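Nucleocapsid (Crimean-congo hemorrhagic fever virus, PDB 4AKL) binds single- and double-stranded RNA, probably takes part in packaging the viral genome, and displays sequence-non-specific double-stranded DNA endonuclease activity. Local coordinates at residues 113-127 / 367-379. Numbering follows the deposited sequence.
Sequences LKVEVPKIEQLFNYQ and SFQQNRIYMHPAV
His376 and Tyr126 both hold CG trans to the backbone nitrogen (chi1 -172° and 161°), which brings the two rings together, the imidazole edge toward the phenol face, their centroids 5.4 Å apart in an offset edge-to-face pair. From that position His376 NE2 donates to Gln122 O at 3.0 Å; the oxygen lies close to the imidazole plane, whereas the donor stands well above the carbonyl plane, across from the helical bond of Tyr126 N. Histidine suits the site because its second nitrogen, ND1, accepts from Ala378 N within the type I turn 376-379, so both ring nitrogens are used and the rotation of the ring is fixed. Leu113 CD1 sits over one imidazole face, 4.1 Å from the centroid, and Pro377 CD over the other. Pro377, a compact and conformationally restricted ring, also lays CG 3.5 Å from the centroid of the Tyr126 ring in a CH-pi contact, while the phenol hydroxyl is hydrogen-bonded to Ser309 OG and Asp305 N. Farther along, Gln369 N donates almost straight to Val115 O (3.1 Å, 175°), in the carbonyl plane on a lone pair; Ser367 OG donates to Lys114 O (2.8 Å) from above the carbonyl plane. One water donates to Leu113 O and Glu116 O and accepts from His376 N, bridging the two backbones. The loop between helices 355-360 and 385-392 is thus fastened to the start of helix 120-136 and the segment 113-119 that leads into it, and the bonds at the two imidazole nitrogens, one donated and one accepted, are consistent with a neutral His376 protonated at NE2.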
loop_
_atom_site.group_PDB
_atom_site.type_symbol
_atom_site.label_atom_id
_atom_site.label_comp_id
_atom_site.label_asym_id
_atom_site.label_seq_id
_atom_site.Cartn_x
_atom_site.Cartn_y
_atom_site.Cartn_z
ATOM N N LEU A 113 17.474 1.499 1.976
ATOM C CA LEU A 113 16.120 1.087 2.374
ATOM C C LEU A 113 15.992 -0.440 2.559
ATOM O O LEU A 113 15.077 -0.933 3.212
ATOM C CB LEU A 113 15.050 1.673 1.391
ATOM C CG LEU A 113 14.822 3.213 1.360
ATOM C CD1 LEU A 113 13.770 3.587 0.237
ATOM C CD2 LEU A 113 14.378 3.786 2.704
ATOM N N LYS A 114 16.937 -1.191 2.010
ATOM C CA LYS A 114 17.060 -2.609 2.294
ATOM C C LYS A 114 17.494 -2.805 3.797
ATOM O O LYS A 114 17.337 -3.889 4.330
ATOM C CB LYS A 114 18.114 -3.284 1.366
ATOM C CG LYS A 114 17.693 -3.603 -0.061
ATOM C CD LYS A 114 18.892 -4.171 -0.915
ATOM C CE LYS A 114 19.575 -5.414 -0.320
ATOM N NZ LYS A 114 20.326 -6.208 -1.354
ATOM N N VAL A 115 18.027 -1.778 4.419
ATOM C CA VAL A 115 18.600 -1.851 5.758
ATOM C C VAL A 115 17.812 -1.035 6.797
ATOM O O VAL A 115 17.563 -1.523 7.884
ATOM C CB VAL A 115 20.066 -1.354 5.730
ATOM C CG1 VAL A 115 20.672 -1.330 7.099
ATOM C CG2 VAL A 115 20.954 -2.251 4.745
ATOM N N GLU A 116 17.433 0.200 6.434
ATOM C CA GLU A 116 16.873 1.169 7.390
ATOM C C GLU A 116 15.436 1.555 7.117
ATOM O O GLU A 116 14.919 1.486 5.961
ATOM C CB GLU A 116 17.654 2.483 7.390
ATOM C CG GLU A 116 19.193 2.427 7.359
ATOM C CD GLU A 116 19.842 2.188 8.732
ATOM O OE1 GLU A 116 19.087 1.890 9.705
ATOM O OE2 GLU A 116 21.108 2.300 8.820
ATOM N N VAL A 117 14.815 1.986 8.194
ATOM C CA VAL A 117 13.529 2.603 8.203
ATOM C C VAL A 117 13.558 3.804 7.255
ATOM O O VAL A 117 14.540 4.551 7.224
ATOM C CB VAL A 117 13.169 3.060 9.642
ATOM C CG1 VAL A 117 11.906 3.949 9.631
ATOM C CG2 VAL A 117 13.007 1.820 10.574
ATOM N N PRO A 118 12.513 3.995 6.473
ATOM C CA PRO A 118 12.507 5.158 5.616
ATOM C C PRO A 118 12.212 6.462 6.369
ATOM O O PRO A 118 11.578 6.453 7.410
ATOM C CB PRO A 118 11.381 4.867 4.644
ATOM C CG PRO A 118 10.495 3.968 5.303
ATOM C CD PRO A 118 11.319 3.154 6.257
ATOM N N LYS A 119 12.692 7.562 5.826
ATOM C CA LYS A 119 12.244 8.900 6.241
ATOM C C LYS A 119 10.804 9.069 5.775
ATOM O O LYS A 119 10.372 8.473 4.767
ATOM C CB LYS A 119 13.133 9.956 5.624
ATOM C CG LYS A 119 14.566 9.903 6.197
ATOM C CD LYS A 119 15.678 10.341 5.166
ATOM C CE LYS A 119 16.366 9.094 4.531
ATOM N NZ LYS A 119 17.059 9.329 3.190
ATOM N N ILE A 120 10.047 9.893 6.471
ATOM C CA ILE A 120 8.647 10.035 6.147
ATOM C C ILE A 120 8.490 10.577 4.690
ATOM O O ILE A 120 7.570 10.203 4.018
ATOM C CB ILE A 120 7.915 10.896 7.211
ATOM C CG1 ILE A 120 6.399 10.872 7.027
ATOM C CG2 ILE A 120 8.415 12.330 7.172
ATOM C CD1 ILE A 120 5.759 9.555 7.238
ATOM N N GLU A 121 9.418 11.435 4.237
ATOM C CA GLU A 121 9.326 12.067 2.918
ATOM C C GLU A 121 9.425 10.983 1.832
ATOM O O GLU A 121 8.740 11.052 0.844
ATOM C CB GLU A 121 10.443 13.103 2.679
ATOM C CG GLU A 121 10.396 14.439 3.436
ATOM C CD GLU A 121 10.916 14.391 4.910
ATOM O OE1 GLU A 121 11.450 13.334 5.356
ATOM O OE2 GLU A 121 10.758 15.440 5.594
ATOM N N GLN A 122 10.296 9.986 2.052
ATOM C CA GLN A 122 10.426 8.822 1.146
ATOM C C GLN A 122 9.103 8.055 1.046
ATOM O O GLN A 122 8.769 7.594 -0.036
ATOM C CB GLN A 122 11.560 7.896 1.582
ATOM C CG GLN A 122 12.949 8.553 1.492
ATOM C CD GLN A 122 14.024 7.696 2.091
ATOM O OE1 GLN A 122 13.964 7.386 3.254
ATOM N NE2 GLN A 122 15.023 7.315 1.290
ATOM N N LEU A 123 8.354 7.954 2.151
ATOM C CA LEU A 123 7.027 7.307 2.127
ATOM C C LEU A 123 6.042 8.148 1.363
ATOM O O LEU A 123 5.327 7.605 0.494
ATOM C CB LEU A 123 6.424 7.040 3.527
ATOM C CG LEU A 123 7.089 6.036 4.427
ATOM C CD1 LEU A 123 6.425 5.912 5.791
ATOM C CD2 LEU A 123 7.126 4.652 3.693
ATOM N N PHE A 124 5.984 9.466 1.675
ATOM C CA PHE A 124 5.018 10.338 0.984
ATOM C C PHE A 124 5.272 10.405 -0.492
ATOM O O PHE A 124 4.326 10.310 -1.267
ATOM C CB PHE A 124 5.014 11.748 1.553
ATOM C CG PHE A 124 4.367 11.866 2.901
ATOM C CD1 PHE A 124 3.434 10.929 3.368
ATOM C CD2 PHE A 124 4.670 12.937 3.703
ATOM C CE1 PHE A 124 2.845 11.089 4.626
ATOM C CE2 PHE A 124 4.075 13.081 4.950
ATOM C CZ PHE A 124 3.161 12.146 5.399
ATOM N N ASN A 125 6.554 10.536 -0.890
ATOM C CA ASN A 125 6.929 10.587 -2.281
ATOM C C ASN A 125 6.502 9.319 -3.033
ATOM O O ASN A 125 6.032 9.396 -4.173
ATOM C CB ASN A 125 8.443 10.828 -2.401
ATOM C CG ASN A 125 8.932 10.910 -3.860
ATOM O OD1 ASN A 125 8.936 9.914 -4.597
ATOM N ND2 ASN A 125 9.363 12.096 -4.270
ATOM N N TYR A 126 6.649 8.150 -2.386
ATOM C CA TYR A 126 6.283 6.911 -3.025
ATOM C C TYR A 126 4.758 6.874 -3.252
ATOM O O TYR A 126 4.307 6.456 -4.279
ATOM C CB TYR A 126 6.733 5.699 -2.148
ATOM C CG TYR A 126 6.020 4.406 -2.462
ATOM C CD1 TYR A 126 4.836 4.101 -1.868
ATOM C CD2 TYR A 126 6.537 3.505 -3.363
ATOM C CE1 TYR A 126 4.165 2.889 -2.145
ATOM C CE2 TYR A 126 5.867 2.279 -3.672
ATOM C CZ TYR A 126 4.677 1.988 -3.055
ATOM O OH TYR A 126 3.970 0.786 -3.290
ATOM N N GLN A 127 3.970 7.295 -2.269
ATOM C CA GLN A 127 2.507 7.271 -2.422
ATOM C C GLN A 127 2.079 8.190 -3.541
ATOM O O GLN A 127 1.256 7.809 -4.383
ATOM C CB GLN A 127 1.786 7.626 -1.112
ATOM C CG GLN A 127 2.083 6.629 0.059
ATOM C CD GLN A 127 1.555 5.198 -0.145
ATOM O OE1 GLN A 127 0.652 4.935 -0.965
ATOM N NE2 GLN A 127 2.124 4.260 0.620
ATOM N N SER A 367 18.920 -8.355 5.213
ATOM C CA SER A 367 19.641 -7.085 5.418
ATOM C C SER A 367 18.892 -6.121 6.385
ATOM O O SER A 367 19.531 -5.375 7.115
ATOM C CB SER A 367 19.875 -6.441 4.061
ATOM O OG SER A 367 18.597 -6.247 3.405
ATOM N N PHE A 368 17.559 -6.171 6.401
ATOM C CA PHE A 368 16.723 -5.187 7.137
ATOM C C PHE A 368 16.855 -5.334 8.657
ATOM O O PHE A 368 16.566 -6.367 9.198
ATOM C CB PHE A 368 15.220 -5.256 6.672
ATOM C CG PHE A 368 14.381 -4.004 7.068
ATOM C CD1 PHE A 368 14.487 -2.839 6.369
ATOM C CD2 PHE A 368 13.518 -4.033 8.168
ATOM C CE1 PHE A 368 13.750 -1.726 6.726
ATOM C CE2 PHE A 368 12.755 -2.926 8.537
ATOM C CZ PHE A 368 12.860 -1.773 7.840
ATOM N N GLN A 369 17.289 -4.268 9.312
ATOM C CA GLN A 369 17.708 -4.322 10.676
ATOM C C GLN A 369 16.596 -4.034 11.741
ATOM O O GLN A 369 16.879 -4.099 12.931
ATOM C CB GLN A 369 18.892 -3.366 10.856
ATOM C CG GLN A 369 20.115 -3.805 10.072
ATOM C CD GLN A 369 21.338 -2.924 10.274
ATOM O OE1 GLN A 369 21.254 -1.809 10.809
ATOM N NE2 GLN A 369 22.509 -3.430 9.825
ATOM N N GLN A 370 15.380 -3.727 11.320
ATOM C CA GLN A 370 14.301 -3.343 12.242
ATOM C C GLN A 370 13.053 -4.210 12.037
ATOM O O GLN A 370 13.035 -5.115 11.200
ATOM C CB GLN A 370 13.959 -1.851 12.023
ATOM C CG GLN A 370 15.160 -0.865 12.178
ATOM C CD GLN A 370 15.654 -0.797 13.571
ATOM O OE1 GLN A 370 14.866 -0.937 14.532
ATOM N NE2 GLN A 370 16.980 -0.580 13.730
ATOM N N ASN A 371 12.000 -3.918 12.807
ATOM C CA ASN A 371 10.710 -4.579 12.606
ATOM C C ASN A 371 10.238 -4.318 11.171
ATOM O O ASN A 371 10.202 -3.192 10.734
ATOM C CB ASN A 371 9.687 -4.075 13.601
ATOM C CG ASN A 371 8.422 -4.901 13.606
ATOM O OD1 ASN A 371 7.842 -5.175 12.569
ATOM N ND2 ASN A 371 7.992 -5.289 14.773
ATOM N N ARG A 372 9.884 -5.394 10.471
ATOM C CA ARG A 372 9.467 -5.338 9.090
ATOM C C ARG A 372 8.299 -4.494 8.791
ATOM O O ARG A 372 8.137 -4.069 7.672
ATOM C CB ARG A 372 9.131 -6.752 8.577
ATOM C CG ARG A 372 10.236 -7.441 7.858
ATOM C CD ARG A 372 11.530 -7.314 8.537
ATOM N NE ARG A 372 12.600 -8.272 8.188
ATOM C CZ ARG A 372 12.661 -9.189 7.189
ATOM N NH1 ARG A 372 11.700 -9.423 6.277
ATOM N NH2 ARG A 372 13.769 -9.924 7.118
ATOM N N ILE A 373 7.461 -4.249 9.773
ATOM C CA ILE A 373 6.330 -3.395 9.578
ATOM C C ILE A 373 6.816 -1.999 9.105
ATOM O O ILE A 373 6.079 -1.250 8.415
ATOM C CB ILE A 373 5.481 -3.351 10.890
ATOM C CG1 ILE A 373 4.056 -2.832 10.647
ATOM C CG2 ILE A 373 6.191 -2.483 11.969
ATOM C CD1 ILE A 373 3.147 -3.646 9.627
ATOM N N TYR A 374 8.050 -1.640 9.460
ATOM C CA TYR A 374 8.561 -0.348 9.106
ATOM C C TYR A 374 9.162 -0.214 7.717
ATOM O O TYR A 374 9.431 0.906 7.274
ATOM C CB TYR A 374 9.625 0.068 10.097
ATOM C CG TYR A 374 9.090 0.329 11.458
ATOM C CD1 TYR A 374 8.100 1.295 11.662
ATOM C CD2 TYR A 374 9.596 -0.353 12.569
ATOM C CE1 TYR A 374 7.601 1.573 12.925
ATOM C CE2 TYR A 374 9.113 -0.085 13.829
ATOM C CZ TYR A 374 8.104 0.889 13.996
ATOM O OH TYR A 374 7.620 1.156 15.237
ATOM N N MET A 375 9.390 -1.328 7.059
ATOM C CA MET A 375 10.025 -1.342 5.743
ATOM C C MET A 375 9.319 -0.449 4.760
ATOM O O MET A 375 8.086 -0.368 4.773
ATOM C CB MET A 375 10.027 -2.774 5.189
ATOM C CG MET A 375 10.864 -2.950 3.968
ATOM S SD MET A 375 10.953 -4.695 3.468
ATOM C CE MET A 375 12.088 -5.310 4.642
ATOM N N HIS A 376 10.080 0.211 3.916
ATOM C CA HIS A 376 9.500 1.058 2.833
ATOM C C HIS A 376 8.784 0.171 1.856
ATOM O O HIS A 376 9.267 -0.945 1.537
ATOM C CB HIS A 376 10.578 1.873 2.161
ATOM C CG HIS A 376 10.083 2.903 1.184
ATOM N ND1 HIS A 376 9.655 2.581 -0.078
ATOM C CD2 HIS A 376 9.986 4.251 1.280
ATOM C CE1 HIS A 376 9.308 3.681 -0.716
ATOM N NE2 HIS A 376 9.505 4.712 0.084
ATOM N N PRO A 377 7.606 0.643 1.327
ATOM C CA PRO A 377 6.777 -0.197 0.472
ATOM C C PRO A 377 7.297 -0.560 -0.894
ATOM O O PRO A 377 6.665 -1.391 -1.599
ATOM C CB PRO A 377 5.502 0.644 0.291
ATOM C CG PRO A 377 5.900 2.049 0.535
ATOM C CD PRO A 377 6.904 1.900 1.650
ATOM N N ALA A 378 8.400 0.044 -1.278
ATOM C CA ALA A 378 9.051 -0.217 -2.563
ATOM C C ALA A 378 10.179 -1.227 -2.406
ATOM O O ALA A 378 10.869 -1.483 -3.381
ATOM C CB ALA A 378 9.593 1.050 -3.142
ATOM N N VAL A 379 10.361 -1.781 -1.198
ATOM C CA VAL A 379 11.429 -2.736 -0.937
ATOM C C VAL A 379 10.908 -4.183 -1.061
ATOM O O VAL A 379 9.934 -4.575 -0.387
ATOM C CB VAL A 379 12.078 -2.505 0.433
ATOM C CG1 VAL A 379 13.236 -3.551 0.722
ATOM C CG2 VAL A 379 12.594 -1.062 0.527
HETATM O O HOH W 1 13.023 0.428 4.344
#